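Local coordinates for nitrogenase molybdenum-iron protein alpha chain (Clostridium pasteurianum, PDB 4WES), which forms part of the molybdenum-iron component of nitrogenase, which reduces dinitrogen to ammonium at an iron-sulfur-molybdenum cluster in a reaction driven by ATP hydrolysis, at residues A[64-67]-A[68-71]; A[130-133]-A[134-137]; A[318-321]-A[322-326]; A[329-332]-A[333-337]. All coordinates share one frame; numbering follows the deposited sequence.

Overall arrangement
Following the chain from its N terminus, four local contacts occur in series, and none encloses or crosses another. Contact 1 closes the turn that leads from helix 54-63 into strand 69-74. Contact 2 ends helix 120-134 just before strand 138-143, the neighbour of 69-74 in the same parallel sheet, and contacts 1 and 2 touch: Asp68 O lies 3.0 Å from Ala137 N, probably a hydrogen bond, and Val70 packs on Pro136 and Ala130. Contacts 3 and 4, with centres about 17 Å apart, both belong to the long helix 306-334, first at a kink, then at its end before strand 338-343. Contacts 1 and 4 lie on opposite sides of the chain's centre.

Contact 1: residues A[64-67]-A[68-71]; sequences GPIK and DMVH
His71 reaches back to the carbonyl of Ile66, and this hydrogen bond spans the turn. The imidazole NE2 donates to Ile66 O at 3.0 Å with an N-H...O angle of 153°, approaching in the carbonyl plane on a lone pair, while the oxygen lies slightly out of the plane of the ring. Because ND1 is hydrogen-bonded to Tyr142 OH, both ring nitrogens are engaged and the rotation of the buried imidazole is fixed. Its CG stands opposite the carbonyl carbon of His71 (chi1 -56°), which directs the ring toward the preceding loop.

Contacts over the ring faces complete the hold. Gly64 CA makes a CH-pi contact, 4.1 Å from the centroid of the His71 ring and displaced toward the rim, while the backbone carbon of Met69 lies over the opposite face.

Between the two halves, the apolar contact is at the bend, a type I beta turn from Ile66 to Met69. There Ile66 CG2 meets Met69 CB at 3.9 Å, their side chains slanting across one another.

Charged ends of the turn are used by other parts of the fold. Lys67 NZ pairs with Asp243 and Glu94 and bonds to Lys92 O, and Asp68 OD1 accepts from Tyr246 N. Met69 touches Met63 of helix 54-63 and Ala138 and Tyr142 of strand 138-143, and Ile66 packs on Val249 of helix 246-250.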
ATOM      1  N   GLY A  64      21.394  -7.008  27.000  1.00  8.90           N
ATOM      2  CA  GLY A  64      20.410  -7.378  26.012  1.00  9.81           C
ATOM      3  C   GLY A  64      20.922  -8.157  24.804  1.00  9.59           C
ATOM      4  O   GLY A  64      20.229  -9.053  24.346  1.00 10.08           O
ATOM      5  N   PRO A  65      22.083  -7.780  24.263  1.00  8.92           N
ATOM      6  CA  PRO A  65      22.551  -8.498  23.082  1.00  8.85           C
ATOM      7  C   PRO A  65      22.858  -9.976  23.249  1.00  9.22           C
ATOM      8  O   PRO A  65      23.025 -10.661  22.255  1.00 10.25           O
ATOM      9  CB  PRO A  65      23.786  -7.721  22.658  1.00  8.68           C
ATOM     10  CG  PRO A  65      23.529  -6.329  23.190  1.00  8.57           C
ATOM     11  CD  PRO A  65      22.882  -6.577  24.503  1.00  8.68           C
ATOM     12  N   ILE A  66      23.024 -10.458  24.477  1.00  8.72           N
ATOM     13  CA  ILE A  66      23.294 -11.900  24.678  1.00  8.92           C
ATOM     14  C   ILE A  66      22.026 -12.660  24.304  1.00  9.42           C
ATOM     15  O   ILE A  66      21.019 -12.612  25.006  1.00  9.33           O
ATOM     16  CB  ILE A  66      23.759 -12.213  26.105  1.00  9.25           C
ATOM     17  CG1 ILE A  66      25.005 -11.413  26.459  1.00  9.14           C
ATOM     18  CG2 ILE A  66      24.027 -13.728  26.227  1.00  9.66           C
ATOM     19  CD1 ILE A  66      25.495 -11.603  27.880  1.00 11.33           C
ATOM     20  N   LYS A  67      22.067 -13.372  23.176  1.00  8.16           N
ATOM     21  CA  LYS A  67      20.860 -13.744  22.459  1.00  8.43           C
ATOM     22  C   LYS A  67      20.170 -14.986  22.962  1.00  7.91           C
ATOM     23  O   LYS A  67      19.020 -15.225  22.619  1.00  9.06           O
ATOM     24  CB  LYS A  67      21.200 -13.908  20.976  1.00  8.24           C
ATOM     25  CG  LYS A  67      22.139 -15.082  20.695  1.00  8.89           C
ATOM     26  CD  LYS A  67      22.804 -15.016  19.347  1.00  9.23           C
ATOM     27  CE  LYS A  67      23.888 -16.050  19.236  1.00  9.10           C
ATOM     28  NZ  LYS A  67      24.553 -16.009  17.917  1.00  9.39           N
ATOM     29  N   ASP A  68      20.887 -15.827  23.730  1.00  9.15           N
ATOM     30  CA  ASP A  68      20.300 -17.088  24.234  1.00  8.62           C
ATOM     31  C   ASP A  68      20.089 -17.032  25.742  1.00  9.24           C
ATOM     32  O   ASP A  68      19.824 -18.072  26.377  1.00 10.38           O
ATOM     33  CB  ASP A  68      21.111 -18.308  23.808  1.00  9.25           C
ATOM     34  CG  ASP A  68      22.540 -18.294  24.301  1.00 10.23           C
ATOM     35  OD1 ASP A  68      22.998 -17.299  24.879  1.00 10.01           O
ATOM     36  OD2 ASP A  68      23.189 -19.315  24.067  1.00 13.68           O
ATOM     37  N   MET A  69      20.129 -15.820  26.293  1.00  8.98           N
ATOM     38  CA  MET A  69      19.727 -15.532  27.655  1.00  9.92           C
ATOM     39  C   MET A  69      18.382 -14.833  27.636  1.00  9.70           C
ATOM     40  O   MET A  69      18.210 -13.915  26.832  1.00 12.62           O
ATOM     41  CB  MET A  69      20.844 -14.683  28.293  1.00 12.83           C
ATOM     42  CG  MET A  69      20.683 -14.176  29.700  1.00 13.01           C
ATOM     43  SD  MET A  69      22.289 -13.558  30.252  1.00 12.85           S
ATOM     44  CE  MET A  69      21.726 -12.866  31.828  1.00 13.87           C
ATOM     45  N   VAL A  70      17.438 -15.260  28.482  1.00  9.32           N
ATOM     46  CA  VAL A  70      16.154 -14.544  28.596  1.00  8.84           C
ATOM     47  C   VAL A  70      16.321 -13.399  29.587  1.00  8.84           C
ATOM     48  O   VAL A  70      16.645 -13.610  30.733  1.00  9.96           O
ATOM     49  CB  VAL A  70      15.007 -15.498  29.004  1.00  9.95           C
ATOM     50  CG1 VAL A  70      13.777 -14.709  29.441  1.00 11.12           C
ATOM     51  CG2 VAL A  70      14.675 -16.427  27.868  1.00 10.43           C
ATOM     52  N   HIS A  71      16.122 -12.167  29.091  1.00  8.21           N
ATOM     53  CA  HIS A  71      16.302 -10.974  29.902  1.00  8.68           C
ATOM     54  C   HIS A  71      14.958 -10.453  30.390  1.00  8.19           C
ATOM     55  O   HIS A  71      14.155  -9.980  29.605  1.00  8.77           O
ATOM     56  CB  HIS A  71      17.010  -9.882  29.076  1.00  8.34           C
ATOM     57  CG  HIS A  71      18.314 -10.333  28.516  1.00  8.24           C
ATOM     58  ND1 HIS A  71      19.451 -10.472  29.269  1.00  8.82           N
ATOM     59  CD2 HIS A  71      18.633 -10.672  27.251  1.00  9.18           C
ATOM     60  CE1 HIS A  71      20.419 -10.904  28.478  1.00  9.04           C
ATOM     61  NE2 HIS A  71      19.951 -11.006  27.250  1.00  9.14           N
TER

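Contact 2: residues A[130-133]-A[134-137]; sequences AYEM and FHPA
The C-terminal turn of helix 120-134 ends where His135 folds back on Tyr131, four residues earlier. The two rings form a T-shaped pair with their planes at 65°: the edge of the imidazole points at the face of the phenol, and His135 CD2 comes within 3.6 Å of Tyr131 CZ. Tyr131 reaches this place with its CG opposite the backbone nitrogen (chi1 175°). One face of the imidazole also lies over Tyr131 O, which stands 3.3 Å above the plane of the His135 ring, near its centre.

That same oxygen receives His135 N at 2.9 Å, one of the last bonds of the helix, and Phe134 N is similarly bonded to Ala130 O. His135 then takes a positive phi, the helix stops, and Pro136 leads the chain into strand 138-143 of the parallel sheet. Two waters tie the imidazole to the helix end: one joins His135 NE2 to Glu132 OE2, donating to the carboxylate at 2.7 Å, and the other joins His135 ND1 to Met133 O.

Around the bend, Met133 and Phe134 run side by side. Met133 CB sits over the centre of the Phe134 ring, 3.7 Å from its centroid, and Met133 SD adds an oblique Met-aromatic contact. The beta chain packs here, with its Phe375 on Met133 and its Ile17 on Phe134, whose ring also meets Phe106.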
ATOM      1  N   ALA A 130       9.455 -18.365  32.302  1.00  9.05           N
ATOM      2  CA  ALA A 130      10.470 -18.229  31.262  1.00  9.02           C
ATOM      3  C   ALA A 130      11.281 -19.510  31.095  1.00  9.99           C
ATOM      4  O   ALA A 130      11.579 -19.934  29.981  1.00 10.37           O
ATOM      5  CB  ALA A 130      11.393 -17.082  31.579  1.00  9.70           C
ATOM      6  N   TYR A 131      11.670 -20.128  32.214  1.00  9.63           N
ATOM      7  CA  TYR A 131      12.440 -21.347  32.150  1.00  9.67           C
ATOM      8  C   TYR A 131      11.652 -22.467  31.487  1.00 10.24           C
ATOM      9  O   TYR A 131      12.162 -23.141  30.570  1.00 10.36           O
ATOM     10  CB  TYR A 131      12.880 -21.771  33.576  1.00 10.98           C
ATOM     11  CG  TYR A 131      13.570 -23.110  33.542  1.00 11.90           C
ATOM     12  CD1 TYR A 131      14.850 -23.239  33.026  1.00 13.37           C
ATOM     13  CD2 TYR A 131      12.919 -24.247  33.957  1.00 13.10           C
ATOM     14  CE1 TYR A 131      15.453 -24.470  32.904  1.00 16.52           C
ATOM     15  CE2 TYR A 131      13.531 -25.475  33.880  1.00 15.93           C
ATOM     16  CZ  TYR A 131      14.780 -25.583  33.323  1.00 18.71           C
ATOM     17  OH  TYR A 131      15.399 -26.807  33.232  1.00 24.15           O
ATOM     18  N   GLU A 132      10.439 -22.709  31.950  1.00  9.82           N
ATOM     19  CA  GLU A 132       9.671 -23.822  31.435  1.00 10.51           C
ATOM     20  C   GLU A 132       9.285 -23.624  29.976  1.00 11.01           C
ATOM     21  O   GLU A 132       9.156 -24.596  29.251  1.00 13.07           O
ATOM     22  CB  GLU A 132       8.428 -24.091  32.277  1.00 11.03           C
ATOM     23  CG  GLU A 132       8.708 -24.474  33.722  1.00 11.34           C
ATOM     24  CD  GLU A 132       9.435 -25.794  33.910  1.00 14.19           C
ATOM     25  OE1 GLU A 132      10.009 -25.972  35.017  1.00 17.44           O
ATOM     26  OE2 GLU A 132       9.406 -26.655  33.000  1.00 15.26           O
ATOM     27  N   MET A 133       9.095 -22.374  29.554  1.00  9.86           N
ATOM     28  CA  MET A 133       8.729 -22.131  28.165  1.00 11.34           C
ATOM     29  C   MET A 133       9.909 -22.167  27.222  1.00 11.00           C
ATOM     30  O   MET A 133       9.766 -22.605  26.084  1.00 14.29           O
ATOM     31  CB  MET A 133       8.036 -20.763  28.042  1.00 11.34           C
ATOM     32  CG  MET A 133       6.676 -20.788  28.676  1.00 12.11           C
ATOM     33  SD  MET A 133       5.856 -19.184  28.692  1.00 14.42           S
ATOM     34  CE  MET A 133       5.459 -19.029  26.965  1.00 14.84           C
ATOM     35  N   PHE A 134      11.056 -21.665  27.668  1.00 10.40           N
ATOM     36  CA  PHE A 134      12.149 -21.347  26.731  1.00 10.83           C
ATOM     37  C   PHE A 134      13.444 -22.092  26.952  1.00 11.92           C
ATOM     38  O   PHE A 134      14.268 -22.137  26.047  1.00 12.95           O
ATOM     39  CB  PHE A 134      12.403 -19.832  26.732  1.00 10.83           C
ATOM     40  CG  PHE A 134      11.193 -19.040  26.353  1.00 10.61           C
ATOM     41  CD1 PHE A 134      10.613 -19.196  25.112  1.00 12.24           C
ATOM     42  CD2 PHE A 134      10.614 -18.175  27.244  1.00 11.01           C
ATOM     43  CE1 PHE A 134       9.462 -18.509  24.775  1.00 13.38           C
ATOM     44  CE2 PHE A 134       9.466 -17.488  26.913  1.00 11.61           C
ATOM     45  CZ  PHE A 134       8.888 -17.652  25.678  1.00 11.78           C
ATOM     46  N   HIS A 135      13.627 -22.669  28.143  1.00 10.54           N
ATOM     47  CA  HIS A 135      14.867 -23.380  28.496  1.00 10.99           C
ATOM     48  C   HIS A 135      16.105 -22.658  27.960  1.00 11.00           C
ATOM     49  O   HIS A 135      16.907 -23.255  27.207  1.00 12.22           O
ATOM     50  CB  HIS A 135      14.834 -24.850  28.045  1.00 11.86           C
ATOM     51  CG  HIS A 135      13.781 -25.616  28.758  1.00 12.48           C
ATOM     52  ND1 HIS A 135      12.495 -25.729  28.282  1.00 14.33           N
ATOM     53  CD2 HIS A 135      13.801 -26.252  29.951  1.00 13.99           C
ATOM     54  CE1 HIS A 135      11.769 -26.416  29.143  1.00 15.68           C
ATOM     55  NE2 HIS A 135      12.539 -26.750  30.166  1.00 15.19           N
ATOM     56  N   PRO A 136      16.323 -21.416  28.375  1.00 10.41           N
ATOM     57  CA  PRO A 136      17.464 -20.677  27.860  1.00 10.34           C
ATOM     58  C   PRO A 136      18.793 -21.089  28.535  1.00 10.31           C
ATOM     59  O   PRO A 136      18.798 -21.866  29.495  1.00 11.61           O
ATOM     60  CB  PRO A 136      17.096 -19.238  28.221  1.00 10.16           C
ATOM     61  CG  PRO A 136      16.412 -19.426  29.554  1.00 10.60           C
ATOM     62  CD  PRO A 136      15.575 -20.660  29.389  1.00 10.37           C
ATOM     63  N   ALA A 137      19.894 -20.509  28.077  1.00 10.09           N
ATOM     64  CA  ALA A 137      21.190 -20.757  28.683  1.00 10.73           C
ATOM     65  C   ALA A 137      21.271 -20.182  30.095  1.00 10.67           C
ATOM     66  O   ALA A 137      21.986 -20.683  30.957  1.00 11.81           O
ATOM     67  CB  ALA A 137      22.276 -20.179  27.811  1.00 11.80           C
TER
HETATM   68  O   HOH W   1      11.476 -28.246  32.200  1.00 18.52           O
HETATM   69  O   HOH W   2      11.674 -24.809  25.802  1.00 18.94           O

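Contact 3: residues A[318-321]-A[322-326]; sequences EEIA and AIQDD
Ile320 and Gln324 meet on a partly covered flank of helix 306-334, side by side and pointing the same way, with Ile320 CG2 only 3.3 Å from Gln324 OE1. The glutamine has its CG opposite the backbone nitrogen and then bends at chi2 (68°), which brings the amide oxygen against the methyl branch, while its NE2 binds Asp328 OD2.

The backbone beneath is closely bonded, though not regularly. Ile320 O is shared by two donors: Ile323 N at 3.0 Å, coming from above the carbonyl plane rather than along a lone pair, and Gln324 N at 2.9 Å, a weak bond because its N-H...O angle is only 115°. Just before this, Ala322 N bonds to Glu318 O at 3.1 Å and weakly to Glu319 O. Ile323 CG1 takes the crowded position between its own nitrogen and carbonyl carbon, from where it lies against Glu319 O at 3.5 Å. Its side chain packs on Val497 of helix 492-507, as Ile320 does on Phe493 of that helix and on Val289 and Val293 of helix 289-303.

The solvent side, with Ala321, Ala322 and Asp325, is looser. Asp325 N and Asp326 N lack bonds to the preceding turn, and the helix kinks. A water bridges the break, donating to Ala321 O at 2.9 Å and accepting from Asp325 N at 3.0 Å.

In chemical terms, Ile323 N turns to Ile320 O, three residues back, where a regular alpha helix would use Glu319 O; the kink that follows costs the helix direct bonds, but the water supplies partners for Ala321 O and Asp325 N.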
ATOM      1  N   GLU A 318      44.050  -5.915  -0.188  1.00 14.00           N
ATOM      2  CA  GLU A 318      42.967  -6.376  -1.037  1.00 15.55           C
ATOM      3  C   GLU A 318      41.648  -5.689  -0.668  1.00 14.54           C
ATOM      4  O   GLU A 318      40.836  -5.343  -1.535  1.00 15.23           O
ATOM      5  CB  GLU A 318      42.816  -7.886  -1.045  1.00 23.55           C
ATOM      6  CG  GLU A 318      42.172  -8.507   0.120  1.00 26.98           C
ATOM      7  CD  GLU A 318      42.290 -10.003   0.076  1.00 29.60           C
ATOM      8  OE1 GLU A 318      42.913 -10.540  -0.859  1.00 42.93           O
ATOM      9  OE2 GLU A 318      41.805 -10.632   0.998  1.00 27.12           O
ATOM     10  N   GLU A 319      41.404  -5.500   0.634  1.00 13.34           N
ATOM     11  CA  GLU A 319      40.180  -4.846   1.086  1.00 13.27           C
ATOM     12  C   GLU A 319      40.128  -3.383   0.608  1.00 12.86           C
ATOM     13  O   GLU A 319      39.093  -2.896   0.139  1.00 13.37           O
ATOM     14  CB  GLU A 319      40.081  -4.936   2.599  1.00 13.06           C
ATOM     15  CG  GLU A 319      39.815  -6.337   3.147  1.00 13.97           C
ATOM     16  CD  GLU A 319      38.410  -6.856   2.894  1.00 15.14           C
ATOM     17  OE1 GLU A 319      37.441  -6.049   2.845  1.00 16.48           O
ATOM     18  OE2 GLU A 319      38.238  -8.092   2.884  1.00 17.78           O
ATOM     19  N   ILE A 320      41.255  -2.684   0.706  1.00 11.77           N
ATOM     20  CA  ILE A 320      41.295  -1.288   0.287  1.00 12.85           C
ATOM     21  C   ILE A 320      41.162  -1.211  -1.232  1.00 13.11           C
ATOM     22  O   ILE A 320      40.426  -0.359  -1.753  1.00 13.34           O
ATOM     23  CB  ILE A 320      42.551  -0.590   0.797  1.00 13.76           C
ATOM     24  CG1 ILE A 320      42.459  -0.416   2.315  1.00 15.04           C
ATOM     25  CG2 ILE A 320      42.750   0.760   0.082  1.00 16.11           C
ATOM     26  CD1 ILE A 320      43.655   0.229   2.951  1.00 17.25           C
ATOM     27  N   ALA A 321      41.839  -2.095  -1.948  1.00 13.78           N
ATOM     28  CA  ALA A 321      41.729  -2.050  -3.410  1.00 14.71           C
ATOM     29  C   ALA A 321      40.289  -2.195  -3.860  1.00 14.28           C
ATOM     30  O   ALA A 321      39.881  -1.565  -4.834  1.00 16.31           O
ATOM     31  CB  ALA A 321      42.632  -3.089  -4.065  1.00 16.36           C
ATOM     32  N   ALA A 322      39.519  -3.020  -3.174  1.00 13.45           N
ATOM     33  CA  ALA A 322      38.149  -3.279  -3.552  1.00 14.06           C
ATOM     34  C   ALA A 322      37.228  -2.069  -3.358  1.00 14.90           C
ATOM     35  O   ALA A 322      36.184  -1.993  -3.994  1.00 17.15           O
ATOM     36  CB  ALA A 322      37.591  -4.460  -2.790  1.00 15.17           C
ATOM     37  N   ILE A 323      37.608  -1.132  -2.501  1.00 12.64           N
ATOM     38  CA  ILE A 323      36.747  -0.010  -2.170  1.00 12.58           C
ATOM     39  C   ILE A 323      37.339   1.350  -2.531  1.00 11.53           C
ATOM     40  O   ILE A 323      36.683   2.387  -2.300  1.00 11.89           O
ATOM     41  CB  ILE A 323      36.334  -0.042  -0.685  1.00 13.27           C
ATOM     42  CG1 ILE A 323      37.521   0.177   0.246  1.00 13.02           C
ATOM     43  CG2 ILE A 323      35.594  -1.318  -0.371  1.00 14.03           C
ATOM     44  CD1 ILE A 323      37.144   0.324   1.709  1.00 13.51           C
ATOM     45  N   GLN A 324      38.559   1.385  -3.055  1.00 12.75           N
ATOM     46  CA  GLN A 324      39.225   2.670  -3.241  1.00 13.64           C
ATOM     47  C   GLN A 324      38.452   3.635  -4.135  1.00 12.91           C
ATOM     48  O   GLN A 324      38.432   4.835  -3.874  1.00 13.45           O
ATOM     49  CB  GLN A 324      40.676   2.496  -3.723  1.00 15.05           C
ATOM     50  CG  GLN A 324      41.451   3.814  -3.722  1.00 17.44           C
ATOM     51  CD  GLN A 324      41.696   4.342  -2.323  1.00 17.16           C
ATOM     52  OE1 GLN A 324      42.256   3.647  -1.459  1.00 20.24           O
ATOM     53  NE2 GLN A 324      41.294   5.555  -2.078  1.00 17.98           N
ATOM     54  N   ASP A 325      37.777   3.123  -5.162  1.00 12.68           N
ATOM     55  CA  ASP A 325      36.958   3.995  -6.001  1.00 13.84           C
ATOM     56  C   ASP A 325      35.849   4.668  -5.202  1.00 12.34           C
ATOM     57  O   ASP A 325      35.526   5.846  -5.417  1.00 13.74           O
ATOM     58  CB  ASP A 325      36.373   3.260  -7.180  1.00 15.69           C
ATOM     59  CG  ASP A 325      37.379   2.862  -8.221  1.00 20.60           C
ATOM     60  OD1 ASP A 325      38.514   3.353  -8.220  1.00 23.32           O
ATOM     61  OD2 ASP A 325      36.967   2.049  -9.095  1.00 26.96           O
ATOM     62  N   ASP A 326      35.210   3.936  -4.298  1.00 11.98           N
ATOM     63  CA  ASP A 326      34.197   4.517  -3.422  1.00 12.11           C
ATOM     64  C   ASP A 326      34.823   5.566  -2.518  1.00 11.17           C
ATOM     65  O   ASP A 326      34.272   6.651  -2.333  1.00 10.91           O
ATOM     66  CB  ASP A 326      33.539   3.429  -2.562  1.00 13.05           C
ATOM     67  CG  ASP A 326      32.766   2.406  -3.366  1.00 15.78           C
ATOM     68  OD1 ASP A 326      31.637   2.675  -3.765  1.00 16.51           O
ATOM     69  OD2 ASP A 326      33.296   1.255  -3.531  1.00 20.65           O
TER
HETATM   70  O   HOH W   3      37.878   0.256  -5.988  1.00 19.83           O

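Contact 4: residues A[329-332]-A[333-337]; sequences YFKE and KLQGK
With its CG opposite the backbone nitrogen (chi1 177°), Tyr329 brings its ring beside Lys333, which, bent at chi2 (-63°), lays its aliphatic chain across it. In the conformer described, one of two for this lysine, Lys333 CG makes a CH-pi contact over one face of the Tyr329 ring, 3.9 Å from the centroid and offset toward the rim. The backbones of the same pair are joined by Lys333 N donating to Tyr329 O at 2.9 Å.

Gln335 is turned differently: its CG sits between its own nitrogen and carbonyl carbon, 3.1 Å from Lys331 O. The amide then crosses the lysine chain, bringing Gln335 OE1 to 3.6 Å from Lys331 CE. Lys331 O also receives Gln335 N at 2.9 Å, and a weak bond from Leu334 N, which makes a second weak one to Phe330 O.

Gln335 is the first residue to leave helical angles, and a type II turn from Leu334 to Lys337 follows, closed by Lys337 N on Leu334 O at 3.2 Å. Gly336 takes the positive phi that such a turn needs. Leu334 and Phe330 face inward, Leu334 onto Leu503 and Ile507 of helix 492-507 and Phe330 onto the ring of His501 in an edge-to-face pair.

Where helical donors run out, other partners take over. One water donates to Glu332 O at 2.7 Å and accepts from Gln335 NE2, and another, bound weakly to Glu332 O, donates to Gln335 O. The chemistry implies that Glu332 O, which has no helical donor here, is served by water, one molecule of it shared with the Gln335 amide, while Lys333 O turns to Tyr508 OH and Leu334 O to Lys337 N.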
ATOM      1  N   TYR A 329      35.380   8.779  -4.272  1.00 11.29           N
ATOM      2  CA  TYR A 329      34.103   9.447  -4.492  1.00 11.28           C
ATOM      3  C   TYR A 329      33.637  10.162  -3.234  1.00 11.22           C
ATOM      4  O   TYR A 329      33.192  11.306  -3.316  1.00 11.29           O
ATOM      5  CB  TYR A 329      33.077   8.416  -4.944  1.00 12.80           C
ATOM      6  CG  TYR A 329      31.661   8.908  -5.146  1.00 12.39           C
ATOM      7  CD1 TYR A 329      31.341   9.662  -6.256  1.00 15.33           C
ATOM      8  CD2 TYR A 329      30.649   8.549  -4.291  1.00 14.10           C
ATOM      9  CE1 TYR A 329      30.067  10.088  -6.489  1.00 19.81           C
ATOM     10  CE2 TYR A 329      29.349   8.989  -4.514  1.00 16.16           C
ATOM     11  CZ  TYR A 329      29.069   9.751  -5.625  1.00 19.70           C
ATOM     12  OH  TYR A 329      27.786  10.203  -5.873  1.00 26.34           O
ATOM     13  N   PHE A 330      33.747   9.515  -2.078  1.00 10.74           N
ATOM     14  CA  PHE A 330      33.314  10.174  -0.851  1.00 10.22           C
ATOM     15  C   PHE A 330      34.099  11.463  -0.639  1.00 10.62           C
ATOM     16  O   PHE A 330      33.531  12.508  -0.258  1.00 10.81           O
ATOM     17  CB  PHE A 330      33.479   9.256   0.347  1.00 10.60           C
ATOM     18  CG  PHE A 330      32.755   7.934   0.224  1.00  9.55           C
ATOM     19  CD1 PHE A 330      31.595   7.803  -0.492  1.00  9.76           C
ATOM     20  CD2 PHE A 330      33.313   6.788   0.812  1.00  9.96           C
ATOM     21  CE1 PHE A 330      30.971   6.573  -0.607  1.00 10.46           C
ATOM     22  CE2 PHE A 330      32.704   5.563   0.697  1.00  9.36           C
ATOM     23  CZ  PHE A 330      31.532   5.452  -0.012  1.00  9.76           C
ATOM     24  N   LYS A 331      35.418  11.386  -0.803  1.00 10.75           N
ATOM     25  CA  LYS A 331      36.255  12.574  -0.628  1.00 11.25           C
ATOM     26  C   LYS A 331      35.877  13.662  -1.655  1.00 11.06           C
ATOM     27  O   LYS A 331      35.762  14.844  -1.301  1.00 12.50           O
ATOM     28  CB  LYS A 331      37.730  12.214  -0.682  1.00 12.73           C
ATOM     29  CG  LYS A 331      38.637  13.407  -0.403  1.00 15.86           C
ATOM     30  CD  LYS A 331      40.071  12.998  -0.199  1.00 21.93           C
ATOM     31  CE  LYS A 331      40.955  14.186   0.131  1.00 33.78           C
ATOM     32  NZ  LYS A 331      42.373  13.768   0.076  1.00 57.42           N
ATOM     33  N   GLU A 332      35.687  13.281  -2.914  1.00 11.28           N
ATOM     34  CA  GLU A 332      35.288  14.242  -3.934  0.53 12.60           C
ATOM     35  C   GLU A 332      33.996  14.971  -3.526  1.00 12.19           C
ATOM     36  O   GLU A 332      33.868  16.189  -3.686  1.00 13.81           O
ATOM     37  CB  GLU A 332      35.110  13.560  -5.296  0.53 14.19           C
ATOM     38  CG  GLU A 332      34.869  14.540  -6.435  0.53 22.99           C
ATOM     39  CD  GLU A 332      33.932  14.026  -7.519  0.53 45.48           C
ATOM     40  OE1 GLU A 332      33.927  12.816  -7.853  0.53 48.32           O
ATOM     41  OE2 GLU A 332      33.195  14.873  -8.057  0.53124.79           O
ATOM     42  N   LYS A 333      33.034  14.205  -3.044  1.00 10.84           N
ATOM     43  CA  LYS A 333      31.710  14.736  -2.787  0.50 11.09           C
ATOM     44  C   LYS A 333      31.565  15.468  -1.465  1.00 11.05           C
ATOM     45  O   LYS A 333      30.632  16.281  -1.293  1.00 11.76           O
ATOM     46  CB  LYS A 333      30.684  13.609  -2.873  0.50 12.06           C
ATOM     47  CG  LYS A 333      30.528  13.025  -4.267  0.50 13.79           C
ATOM     48  CD  LYS A 333      30.001  14.032  -5.276  0.50 22.12           C
ATOM     49  CE  LYS A 333      29.632  13.351  -6.584  0.50 28.21           C
ATOM     50  NZ  LYS A 333      28.954  14.269  -7.548  0.50 49.91           N
ATOM     51  N   LEU A 334      32.460  15.185  -0.503  1.00 10.37           N
ATOM     52  CA  LEU A 334      32.296  15.699   0.852  1.00 10.12           C
ATOM     53  C   LEU A 334      33.399  16.625   1.309  1.00 10.59           C
ATOM     54  O   LEU A 334      33.220  17.325   2.308  1.00 10.84           O
ATOM     55  CB  LEU A 334      32.151  14.552   1.855  1.00 10.23           C
ATOM     56  CG  LEU A 334      30.978  13.627   1.605  1.00 10.16           C
ATOM     57  CD1 LEU A 334      31.140  12.399   2.501  1.00 11.22           C
ATOM     58  CD2 LEU A 334      29.659  14.337   1.834  1.00 11.94           C
ATOM     59  N   GLN A 335      34.526  16.670   0.609  1.00 11.11           N
ATOM     60  CA  GLN A 335      35.624  17.421   1.153  1.00 12.33           C
ATOM     61  C   GLN A 335      35.266  18.901   1.285  1.00 11.96           C
ATOM     62  O   GLN A 335      34.573  19.484   0.444  1.00 12.65           O
ATOM     63  CB  GLN A 335      36.933  17.217   0.405  1.00 13.83           C
ATOM     64  CG  GLN A 335      36.912  17.730  -0.977  1.00 15.73           C
ATOM     65  CD  GLN A 335      38.190  17.342  -1.730  1.00 22.62           C
ATOM     66  OE1 GLN A 335      39.241  17.088  -1.125  1.00 30.12           O
ATOM     67  NE2 GLN A 335      38.100  17.284  -3.038  1.00 33.75           N
ATOM     68  N   GLY A 336      35.780  19.499   2.348  1.00 11.57           N
ATOM     69  CA  GLY A 336      35.519  20.912   2.624  1.00 12.39           C
ATOM     70  C   GLY A 336      34.297  21.195   3.417  1.00 13.35           C
ATOM     71  O   GLY A 336      34.031  22.364   3.732  1.00 19.72           O
ATOM     72  N   LYS A 337      33.528  20.176   3.750  1.00 10.38           N
ATOM     73  CA  LYS A 337      32.352  20.364   4.577  1.00 11.33           C
ATOM     74  C   LYS A 337      32.708  20.239   6.046  1.00 10.55           C
ATOM     75  O   LYS A 337      33.782  19.743   6.408  1.00 12.63           O
ATOM     76  CB  LYS A 337      31.302  19.347   4.170  1.00 10.74           C
ATOM     77  CG  LYS A 337      30.858  19.573   2.748  1.00 12.47           C
ATOM     78  CD  LYS A 337      29.841  18.604   2.277  1.00 13.21           C
ATOM     79  CE  LYS A 337      29.566  18.731   0.818  1.00 15.53           C
ATOM     80  NZ  LYS A 337      28.889  20.017   0.533  1.00 18.21           N
TER
HETATM   81  O   HOH W   4      35.843  17.909  -4.446  1.00 29.26           O
HETATM   82  O   HOH W   5      32.992  18.666  -1.665  1.00 41.11           O